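Local coordinates for flavin-dependent monooxygenase, oxygenase subunit HsaA (Rhodococcus sp., PDB 2RFQ), which hydroxylates the phenolic ring of the seco-steroid 3-HSA to the catechol 3,4-DHSA during cholesterol catabolism, using FMNH2 and O2 as the oxygenase of a two-component monooxygenase, at residues L44-P55 / S86-A97; P227-T235 / V301-V309. All coordinates share one frame; numbering follows the deposited sequence. Where two conformers were deposited one is given.

Contact 1: L44-P55 / S86-A97; sequences LQETGFFRLLQP and SSIIGVHNWHLA
Phe50 O is gripped twice: Asn93 ND2 donates to it at 2.9 Å, and a water bridging the segments donates to it as well. The amide hydrogen is fairly well aligned (158°) and Phe50 O lies in the amide plane of Asn93, yet the donor stands well above the carbonyl plane. The same water also donates to Gly90 O and accepts from Leu53 N at 2.9 Å, so one molecule satisfies three backbone groups between the segments. Next to these bonds, Phe49 and Phe50 pack on the helix at Gly90, where a beta carbon would crowd Phe49 CE2. The Phe49 ring, swung out opposite its own backbone N (chi1 170°), brings CE2 to 3.2 Å from Ser86 O, which meets the ring at its edge. One face of Phe50 lies against Phe49 CD2, while Gly90 CA sits at the edge of the Phe50 ring, 4.2 Å from Phe50 CD1. Further along, Leu53 CB meets Trp94 CB at 3.8 Å, and Pro55 CG presses tightly on Ala97 CB (3.4 Å). Leu44 CD1 approaches Ser86 OG, whose hydrogen bond goes to Thr82 O. A Schellman motif at Gly48 ends helix 38-47, after which residues 49-55 run alongside helix 80-96 in the same direction. This buried packing belongs to the N-terminal helical domain of the acyl-CoA dehydrogenase fold, with Val91 close to Tyr120, a probable FMN-site residue.

Contact 2: P227-T235 / V301-V309; sequences PVYKMPWGT and VADEYALLV
Thr235 OG1 donates to Glu304 OE2 at 2.6 Å, the single direct hydrogen bond between the segments, and it uses the carboxylate's syn lone pair. Glu304 reaches across with its chain extended beyond CG, and its other oxygen, OE1, packs 3.4 Å from Pro232 CG and equally near Met231 CE. Cutting Glu304 back to an alanine would probably leave the Thr235 hydroxyl without this acceptor and open a gap beside Pro232 and the Met231 methyl. A second polar link is indirect: a water joins Tyr305 OH, at 2.8 Å, to Val228 N, which lies at the edge of the tyrosine ring.

The rest is mainly apolar packing. Met231, a selenomethionine, bends at chi2 and chi3 (-83° and -69°), which lays SE against Leu308 CD1 at 3.6 Å and carries CE to Val301 CG1 at 3.9 Å. Leu308 CD2 also meets Lys230 CB. At the outer end Pro227 CG rests 3.9 Å from Val309 CG2, a methyl that itself lies over one face of Tyr305.

The contact joins the 3-10 turn and the start of helix 233-266 to the C-terminal end of helix 277-309, with helix 316-344 touching Thr235 and Glu304 and Pro65 of helix 65-76 touching Val228 and Tyr305.

Overall arrangement
Contact 1 lies deep in the chain and every touching residue is buried, whereas contact 2, its centre about 17 Å from that of contact 1, is only partly buried and reaches the surface around Val309. They hold different elements: the end of helix 38-47 and the chain after it against helix 80-96, the 3-10 segment 227-230 and the start of helix 233-266 against helix 277-309. Each has a bridging water, but the direct bond is amide to backbone carbonyl in contact 1 and hydroxyl to carboxylate in contact 2. The 3-10 segment joins them directly, since Tyr229 OH lies 2.7 Å from Leu53 O and Trp94 NE1 lies 2.8 Å from Val228 O, both probable hydrogen bonds.

Contact 1: L44-P55 / S86-A97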
loop_
_atom_site.group_PDB
_atom_site.type_symbol
_atom_site.label_atom_id
_atom_site.label_comp_id
_atom_site.label_asym_id
_atom_site.label_seq_id
_atom_site.Cartn_x
_atom_site.Cartn_y
_atom_site.Cartn_z
ATOM N N LEU A 44 14.778 15.920 -33.256
ATOM C CA LEU A 44 15.056 14.554 -32.775
ATOM C C LEU A 44 15.796 13.738 -33.850
ATOM O O LEU A 44 16.804 13.065 -33.556
ATOM C CB LEU A 44 13.770 13.857 -32.338
ATOM C CG LEU A 44 13.238 14.377 -30.992
ATOM C CD1 LEU A 44 11.790 13.931 -30.846
ATOM C CD2 LEU A 44 14.124 13.908 -29.818
ATOM N N GLN A 45 15.328 13.849 -35.093
ATOM C CA GLN A 45 15.971 13.174 -36.223
ATOM C C GLN A 45 17.442 13.629 -36.318
ATOM O O GLN A 45 18.355 12.807 -36.440
ATOM C CB GLN A 45 15.229 13.469 -37.532
ATOM C CG GLN A 45 15.919 12.899 -38.775
ATOM C CD GLN A 45 15.187 13.218 -40.071
ATOM O OE1 GLN A 45 13.973 13.087 -40.168
ATOM N NE2 GLN A 45 15.932 13.645 -41.076
ATOM N N GLU A 46 17.658 14.939 -36.228
ATOM C CA GLU A 46 19.012 15.485 -36.349
ATOM C C GLU A 46 19.960 15.060 -35.221
ATOM O O GLU A 46 21.174 15.066 -35.409
ATOM C CB GLU A 46 18.968 17.003 -36.522
ATOM C CG GLU A 46 18.328 17.413 -37.841
ATOM C CD GLU A 46 17.972 18.893 -37.901
ATOM O OE1 GLU A 46 18.130 19.608 -36.880
ATOM O OE2 GLU A 46 17.518 19.334 -38.981
ATOM N N THR A 47 19.421 14.648 -34.074
ATOM C CA THR A 47 20.305 14.127 -33.009
ATOM C C THR A 47 20.880 12.757 -33.373
ATOM O O THR A 47 21.870 12.347 -32.794
ATOM C CB THR A 47 19.598 13.950 -31.659
ATOM O OG1 THR A 47 18.634 12.866 -31.731
ATOM C CG2 THR A 47 18.946 15.263 -31.218
ATOM N N GLY A 48 20.230 12.059 -34.302
ATOM C CA GLY A 48 20.555 10.662 -34.599
ATOM C C GLY A 48 19.700 9.655 -33.845
ATOM O O GLY A 48 19.849 8.442 -34.010
ATOM N N PHE A 49 18.789 10.154 -33.009
ATOM C CA PHE A 49 17.977 9.293 -32.163
ATOM C C PHE A 49 17.270 8.158 -32.911
ATOM O O PHE A 49 17.308 7.012 -32.471
ATOM C CB PHE A 49 16.911 10.098 -31.388
ATOM C CG PHE A 49 15.913 9.187 -30.702
ATOM C CD1 PHE A 49 16.283 8.499 -29.533
ATOM C CD2 PHE A 49 14.657 8.954 -31.263
ATOM C CE1 PHE A 49 15.408 7.586 -28.926
ATOM C CE2 PHE A 49 13.752 8.062 -30.652
ATOM C CZ PHE A 49 14.144 7.364 -29.474
ATOM N N PHE A 50 16.586 8.483 -34.005
ATOM C CA PHE A 50 15.803 7.448 -34.702
ATOM C C PHE A 50 16.708 6.379 -35.325
ATOM O O PHE A 50 16.271 5.248 -35.533
ATOM C CB PHE A 50 14.838 8.051 -35.722
ATOM C CG PHE A 50 13.756 8.888 -35.082
ATOM C CD1 PHE A 50 12.801 8.290 -34.268
ATOM C CD2 PHE A 50 13.735 10.268 -35.262
ATOM C CE1 PHE A 50 11.818 9.062 -33.620
ATOM C CE2 PHE A 50 12.747 11.062 -34.620
ATOM C CZ PHE A 50 11.796 10.447 -33.815
ATOM N N ARG A 51 17.969 6.736 -35.561
ATOM C CA ARG A 51 18.935 5.773 -36.111
ATOM C C ARG A 51 19.479 4.791 -35.072
ATOM O O ARG A 51 20.167 3.840 -35.437
ATOM C CB ARG A 51 20.121 6.514 -36.758
ATOM C CG ARG A 51 19.706 7.415 -37.887
ATOM C CD ARG A 51 20.959 7.872 -38.629
ATOM N NE ARG A 51 20.647 8.529 -39.895
ATOM C CZ ARG A 51 20.329 7.907 -41.035
ATOM N NH1 ARG A 51 20.237 6.569 -41.102
ATOM N NH2 ARG A 51 20.096 8.637 -42.122
ATOM N N LEU A 52 19.176 5.006 -33.792
ATOM C CA LEU A 52 19.791 4.192 -32.742
ATOM C C LEU A 52 19.640 2.676 -32.941
ATOM O O LEU A 52 20.637 1.964 -32.846
ATOM C CB LEU A 52 19.310 4.596 -31.351
ATOM C CG LEU A 52 19.982 5.850 -30.793
ATOM C CD1 LEU A 52 19.295 6.251 -29.474
ATOM C CD2 LEU A 52 21.473 5.647 -30.572
ATOM N N LEU A 53 18.420 2.196 -33.198
ATOM C CA LEU A 53 18.222 0.749 -33.426
ATOM C C LEU A 53 18.123 0.378 -34.919
ATOM O O LEU A 53 17.762 -0.761 -35.264
ATOM C CB LEU A 53 17.007 0.217 -32.657
ATOM C CG LEU A 53 17.106 0.367 -31.129
ATOM C CD1 LEU A 53 15.846 -0.189 -30.504
ATOM C CD2 LEU A 53 18.321 -0.351 -30.541
ATOM N N GLN A 54 18.400 1.352 -35.788
ATOM C CA GLN A 54 18.408 1.109 -37.235
ATOM C C GLN A 54 19.691 0.362 -37.652
ATOM O O GLN A 54 20.742 0.588 -37.059
ATOM C CB GLN A 54 18.294 2.441 -37.971
ATOM C CG GLN A 54 18.207 2.325 -39.479
ATOM C CD GLN A 54 18.064 3.686 -40.133
ATOM O OE1 GLN A 54 18.719 4.642 -39.723
ATOM N NE2 GLN A 54 17.222 3.780 -41.159
ATOM N N PRO A 55 19.583 -0.580 -38.608
ATOM C CA PRO A 55 20.779 -1.347 -39.044
ATOM C C PRO A 55 21.903 -0.499 -39.629
ATOM O O PRO A 55 21.658 0.565 -40.228
ATOM C CB PRO A 55 20.213 -2.343 -40.077
ATOM C CG PRO A 55 18.760 -2.532 -39.623
ATOM C CD PRO A 55 18.346 -1.119 -39.222
ATOM N N SER A 86 8.640 9.023 -29.375
ATOM C CA SER A 86 10.029 8.749 -29.742
ATOM C C SER A 86 10.343 7.272 -29.522
ATOM O O SER A 86 10.948 6.608 -30.362
ATOM C CB SER A 86 10.988 9.623 -28.919
ATOM O OG SER A 86 10.878 10.998 -29.326
ATOM N N SER A 87 9.902 6.754 -28.391
ATOM C CA SER A 87 10.179 5.360 -28.071
ATOM C C SER A 87 9.563 4.406 -29.088
ATOM O O SER A 87 10.243 3.520 -29.627
ATOM C CB SER A 87 9.622 5.047 -26.698
ATOM O OG SER A 87 10.088 3.769 -26.267
ATOM N N ILE A 88 8.272 4.604 -29.378
ATOM C CA ILE A 88 7.550 3.663 -30.243
ATOM C C ILE A 88 8.037 3.776 -31.696
ATOM O O ILE A 88 8.366 2.753 -32.341
ATOM C CB ILE A 88 6.030 3.826 -30.082
ATOM C CG1 ILE A 88 5.652 3.466 -28.643
ATOM C CG2 ILE A 88 5.302 2.856 -30.988
ATOM C CD1 ILE A 88 4.462 4.249 -28.034
ATOM N N ILE A 89 8.123 4.995 -32.210
ATOM C CA ILE A 89 8.612 5.166 -33.580
ATOM C C ILE A 89 10.066 4.675 -33.699
ATOM O O ILE A 89 10.430 4.045 -34.683
ATOM C CB ILE A 89 8.433 6.619 -34.095
ATOM C CG1 ILE A 89 6.940 7.003 -34.081
ATOM C CG2 ILE A 89 8.998 6.762 -35.497
ATOM C CD1 ILE A 89 6.579 8.198 -34.941
ATOM N N GLY A 90 10.874 4.930 -32.673
ATOM C CA GLY A 90 12.261 4.486 -32.693
ATOM C C GLY A 90 12.361 2.964 -32.745
ATOM O O GLY A 90 13.212 2.414 -33.442
ATOM N N VAL A 91 11.494 2.274 -32.001
ATOM C CA VAL A 91 11.585 0.812 -31.951
ATOM C C VAL A 91 11.143 0.175 -33.273
ATOM O O VAL A 91 11.528 -0.951 -33.588
ATOM C CB VAL A 91 10.841 0.214 -30.737
ATOM C CG1 VAL A 91 9.393 -0.151 -31.096
ATOM C CG2 VAL A 91 11.597 -1.031 -30.237
ATOM N N HIS A 92 10.340 0.898 -34.064
ATOM C CA HIS A 92 9.924 0.352 -35.356
ATOM C C HIS A 92 11.104 0.163 -36.290
ATOM O O HIS A 92 11.034 -0.647 -37.199
ATOM C CB HIS A 92 8.859 1.224 -36.001
ATOM C CG HIS A 92 7.640 1.352 -35.160
ATOM N ND1 HIS A 92 6.854 2.485 -35.162
ATOM C CD2 HIS A 92 7.111 0.522 -34.229
ATOM C CE1 HIS A 92 5.866 2.327 -34.297
ATOM N NE2 HIS A 92 6.004 1.149 -33.717
ATOM N N ASN A 93 12.186 0.903 -36.061
ATOM C CA ASN A 93 13.398 0.755 -36.898
ATOM C C ASN A 93 14.148 -0.528 -36.564
ATOM O O ASN A 93 14.831 -1.098 -37.416
ATOM C CB ASN A 93 14.281 2.008 -36.815
ATOM C CG ASN A 93 13.625 3.215 -37.501
ATOM O OD1 ASN A 93 12.597 3.071 -38.173
ATOM N ND2 ASN A 93 14.191 4.403 -37.305
ATOM N N TRP A 94 13.974 -0.976 -35.330
ATOM C CA TRP A 94 14.421 -2.292 -34.902
ATOM C C TRP A 94 13.526 -3.366 -35.557
ATOM O O TRP A 94 14.010 -4.348 -36.125
ATOM C CB TRP A 94 14.356 -2.387 -33.357
ATOM C CG TRP A 94 14.767 -3.729 -32.778
ATOM C CD1 TRP A 94 16.012 -4.083 -32.318
ATOM C CD2 TRP A 94 13.927 -4.884 -32.593
ATOM N NE1 TRP A 94 16.007 -5.402 -31.882
ATOM C CE2 TRP A 94 14.737 -5.904 -32.023
ATOM C CE3 TRP A 94 12.572 -5.150 -32.837
ATOM C CZ2 TRP A 94 14.242 -7.162 -31.706
ATOM C CZ3 TRP A 94 12.076 -6.446 -32.524
ATOM C CH2 TRP A 94 12.916 -7.415 -31.974
ATOM N N HIS A 95 12.215 -3.179 -35.468
ATOM C CA HIS A 95 11.273 -4.164 -36.028
ATOM C C HIS A 95 11.485 -4.332 -37.536
ATOM O O HIS A 95 11.536 -5.464 -38.040
ATOM C CB HIS A 95 9.819 -3.744 -35.730
ATOM C CG HIS A 95 8.804 -4.816 -36.021
ATOM N ND1 HIS A 95 7.449 -4.584 -35.940
ATOM C CD2 HIS A 95 8.944 -6.121 -36.376
ATOM C CE1 HIS A 95 6.790 -5.695 -36.235
ATOM N NE2 HIS A 95 7.673 -6.649 -36.487
ATOM N N LEU A 96 11.668 -3.223 -38.255
ATOM C CA LEU A 96 11.842 -3.323 -39.702
ATOM C C LEU A 96 13.106 -4.091 -40.099
ATOM O O LEU A 96 13.149 -4.706 -41.157
ATOM C CB LEU A 96 11.829 -1.940 -40.358
ATOM C CG LEU A 96 11.750 -1.945 -41.890
ATOM C CD1 LEU A 96 10.487 -2.621 -42.399
ATOM C CD2 LEU A 96 11.871 -0.521 -42.471
ATOM N N ALA A 97 14.137 -4.046 -39.256
ATOM C CA ALA A 97 15.378 -4.795 -39.489
ATOM C C ALA A 97 15.137 -6.297 -39.620
ATOM O O ALA A 97 15.986 -7.008 -40.147
ATOM C CB ALA A 97 16.351 -4.540 -38.352
HETATM O O HOH W 1 15.787 3.406 -33.492
#

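Contact 2: P227-T235 / V301-V309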
loop_
_atom_site.group_PDB
_atom_site.type_symbol
_atom_site.label_atom_id
_atom_site.label_comp_id
_atom_site.label_asym_id
_atom_site.label_seq_id
_atom_site.Cartn_x
_atom_site.Cartn_y
_atom_site.Cartn_z
ATOM N N PRO A 227 23.814 -8.286 -32.710
ATOM C CA PRO A 227 23.121 -9.027 -31.631
ATOM C C PRO A 227 21.834 -8.363 -31.136
ATOM O O PRO A 227 20.942 -9.065 -30.649
ATOM C CB PRO A 227 24.174 -9.124 -30.513
ATOM C CG PRO A 227 25.176 -7.986 -30.830
ATOM C CD PRO A 227 25.219 -7.978 -32.342
ATOM N N VAL A 228 21.708 -7.045 -31.274
ATOM C CA VAL A 228 20.481 -6.392 -30.803
ATOM C C VAL A 228 19.225 -6.958 -31.509
ATOM O O VAL A 228 18.139 -7.000 -30.907
ATOM C CB VAL A 228 20.554 -4.840 -30.927
ATOM C CG1 VAL A 228 20.559 -4.391 -32.399
ATOM C CG2 VAL A 228 19.394 -4.186 -30.168
ATOM N N TYR A 229 19.373 -7.432 -32.756
ATOM C CA TYR A 229 18.193 -7.922 -33.505
ATOM C C TYR A 229 17.763 -9.333 -33.087
ATOM O O TYR A 229 16.731 -9.824 -33.561
ATOM C CB TYR A 229 18.377 -7.797 -35.036
ATOM C CG TYR A 229 18.704 -6.385 -35.415
ATOM C CD1 TYR A 229 17.794 -5.348 -35.142
ATOM C CD2 TYR A 229 19.940 -6.052 -35.972
ATOM C CE1 TYR A 229 18.102 -4.010 -35.400
ATOM C CE2 TYR A 229 20.252 -4.738 -36.264
ATOM C CZ TYR A 229 19.334 -3.719 -35.989
ATOM O OH TYR A 229 19.637 -2.412 -36.251
ATOM N N LYS A 230 18.525 -9.965 -32.185
ATOM C CA LYS A 230 18.160 -11.287 -31.662
ATOM C C LYS A 230 17.446 -11.148 -30.305
ATOM O O LYS A 230 17.089 -12.154 -29.672
ATOM C CB LYS A 230 19.393 -12.181 -31.563
ATOM C CG LYS A 230 19.962 -12.451 -32.941
ATOM C CD LYS A 230 21.179 -13.352 -32.896
ATOM C CE LYS A 230 21.573 -13.745 -34.328
ATOM N NZ LYS A 230 22.216 -12.624 -35.091
HETATM N N MSE A 231 17.269 -9.904 -29.855
HETATM C CA MSE A 231 16.540 -9.666 -28.601
HETATM C C MSE A 231 15.074 -10.089 -28.743
HETATM O O MSE A 231 14.497 -9.900 -29.799
HETATM C CB MSE A 231 16.598 -8.187 -28.203
HETATM C CG MSE A 231 17.995 -7.727 -27.847
HETATM SE SE MSE A 231 18.439 -8.184 -25.984
HETATM C CE MSE A 231 17.202 -6.930 -25.079
ATOM N N PRO A 232 14.480 -10.647 -27.668
ATOM C CA PRO A 232 13.086 -11.074 -27.728
ATOM C C PRO A 232 12.112 -9.904 -27.788
ATOM O O PRO A 232 12.265 -8.945 -27.030
ATOM C CB PRO A 232 12.908 -11.896 -26.429
ATOM C CG PRO A 232 13.896 -11.340 -25.486
ATOM C CD PRO A 232 15.098 -10.950 -26.365
ATOM N N TRP A 233 11.133 -9.987 -28.699
ATOM C CA TRP A 233 10.073 -8.976 -28.787
ATOM C C TRP A 233 9.373 -8.765 -27.446
ATOM O O TRP A 233 8.991 -7.626 -27.126
ATOM C CB TRP A 233 9.045 -9.403 -29.844
ATOM C CG TRP A 233 7.939 -8.396 -30.134
ATOM C CD1 TRP A 233 6.601 -8.598 -29.961
ATOM C CD2 TRP A 233 8.071 -7.073 -30.702
ATOM N NE1 TRP A 233 5.895 -7.490 -30.362
ATOM C CE2 TRP A 233 6.764 -6.543 -30.827
ATOM C CE3 TRP A 233 9.154 -6.291 -31.109
ATOM C CZ2 TRP A 233 6.512 -5.270 -31.355
ATOM C CZ3 TRP A 233 8.906 -4.998 -31.618
ATOM C CH2 TRP A 233 7.588 -4.510 -31.742
ATOM N N GLY A 234 9.189 -9.845 -26.684
ATOM C CA GLY A 234 8.492 -9.766 -25.395
ATOM C C GLY A 234 9.196 -8.884 -24.370
ATOM O O GLY A 234 8.580 -8.442 -23.394
ATOM N N THR A 235 10.515 -8.690 -24.549
ATOM C CA THR A 235 11.236 -7.658 -23.808
ATOM C C THR A 235 11.296 -6.296 -24.532
ATOM O O THR A 235 11.046 -5.252 -23.938
ATOM C CB THR A 235 12.662 -8.129 -23.449
ATOM O OG1 THR A 235 12.563 -9.243 -22.554
ATOM C CG2 THR A 235 13.447 -7.009 -22.749
ATOM N N VAL A 301 17.288 -5.819 -19.604
ATOM C CA VAL A 301 17.703 -5.614 -20.998
ATOM C C VAL A 301 19.215 -5.865 -21.137
ATOM O O VAL A 301 19.658 -6.584 -22.038
ATOM C CB VAL A 301 17.317 -4.205 -21.503
ATOM C CG1 VAL A 301 18.047 -3.905 -22.797
ATOM C CG2 VAL A 301 15.797 -4.149 -21.749
ATOM N N ALA A 302 19.993 -5.277 -20.232
ATOM C CA ALA A 302 21.462 -5.467 -20.272
ATOM C C ALA A 302 21.873 -6.961 -20.170
ATOM O O ALA A 302 22.786 -7.432 -20.882
ATOM C CB ALA A 302 22.127 -4.630 -19.162
ATOM N N ASP A 303 21.209 -7.695 -19.288
ATOM C CA ASP A 303 21.505 -9.115 -19.095
ATOM C C ASP A 303 21.171 -9.917 -20.337
ATOM O O ASP A 303 21.965 -10.765 -20.778
ATOM C CB ASP A 303 20.752 -9.650 -17.878
ATOM C CG ASP A 303 21.327 -9.139 -16.557
ATOM O OD1 ASP A 303 22.331 -8.396 -16.553
ATOM O OD2 ASP A 303 20.786 -9.536 -15.513
ATOM N N GLU A 304 20.009 -9.654 -20.939
ATOM C CA GLU A 304 19.669 -10.355 -22.183
ATOM C C GLU A 304 20.724 -10.064 -23.252
ATOM O O GLU A 304 21.221 -10.974 -23.926
ATOM C CB GLU A 304 18.281 -9.957 -22.691
ATOM C CG GLU A 304 17.127 -10.266 -21.707
ATOM C CD GLU A 304 15.764 -9.970 -22.275
ATOM O OE1 GLU A 304 15.673 -9.407 -23.386
ATOM O OE2 GLU A 304 14.760 -10.297 -21.588
ATOM N N TYR A 305 21.072 -8.787 -23.397
ATOM C CA TYR A 305 21.977 -8.353 -24.473
ATOM C C TYR A 305 23.368 -8.938 -24.278
ATOM O O TYR A 305 24.013 -9.371 -25.238
ATOM C CB TYR A 305 22.045 -6.823 -24.506
ATOM C CG TYR A 305 22.805 -6.266 -25.680
ATOM C CD1 TYR A 305 22.396 -6.525 -27.006
ATOM C CD2 TYR A 305 23.937 -5.462 -25.473
ATOM C CE1 TYR A 305 23.098 -5.997 -28.099
ATOM C CE2 TYR A 305 24.632 -4.925 -26.547
ATOM C CZ TYR A 305 24.216 -5.191 -27.849
ATOM O OH TYR A 305 24.924 -4.657 -28.899
ATOM N N ALA A 306 23.827 -8.959 -23.026
ATOM C CA ALA A 306 25.157 -9.546 -22.731
ATOM C C ALA A 306 25.227 -11.006 -23.163
ATOM O O ALA A 306 26.256 -11.463 -23.684
ATOM C CB ALA A 306 25.489 -9.417 -21.252
ATOM N N LEU A 307 24.138 -11.749 -22.934
ATOM C CA LEU A 307 24.122 -13.153 -23.328
ATOM C C LEU A 307 24.224 -13.266 -24.844
ATOM O O LEU A 307 24.975 -14.075 -25.356
ATOM C CB LEU A 307 22.870 -13.856 -22.786
ATOM C CG LEU A 307 22.850 -14.043 -21.275
ATOM C CD1 LEU A 307 21.425 -14.360 -20.828
ATOM C CD2 LEU A 307 23.787 -15.200 -20.916
ATOM N N LEU A 308 23.471 -12.437 -25.567
ATOM C CA LEU A 308 23.497 -12.456 -27.017
ATOM C C LEU A 308 24.885 -12.111 -27.562
ATOM O O LEU A 308 25.363 -12.751 -28.483
ATOM C CB LEU A 308 22.455 -11.506 -27.599
ATOM C CG LEU A 308 21.006 -11.955 -27.289
ATOM C CD1 LEU A 308 20.064 -10.837 -27.733
ATOM C CD2 LEU A 308 20.698 -13.253 -28.026
ATOM N N VAL A 309 25.497 -11.083 -26.986
ATOM C CA VAL A 309 26.832 -10.664 -27.409
ATOM C C VAL A 309 27.820 -11.827 -27.208
ATOM O O VAL A 309 28.772 -11.998 -27.983
ATOM C CB VAL A 309 27.266 -9.364 -26.684
ATOM C CG1 VAL A 309 28.753 -9.061 -26.931
ATOM C CG2 VAL A 309 26.416 -8.185 -27.167
HETATM O O HOH W 2 23.951 -4.664 -31.570
#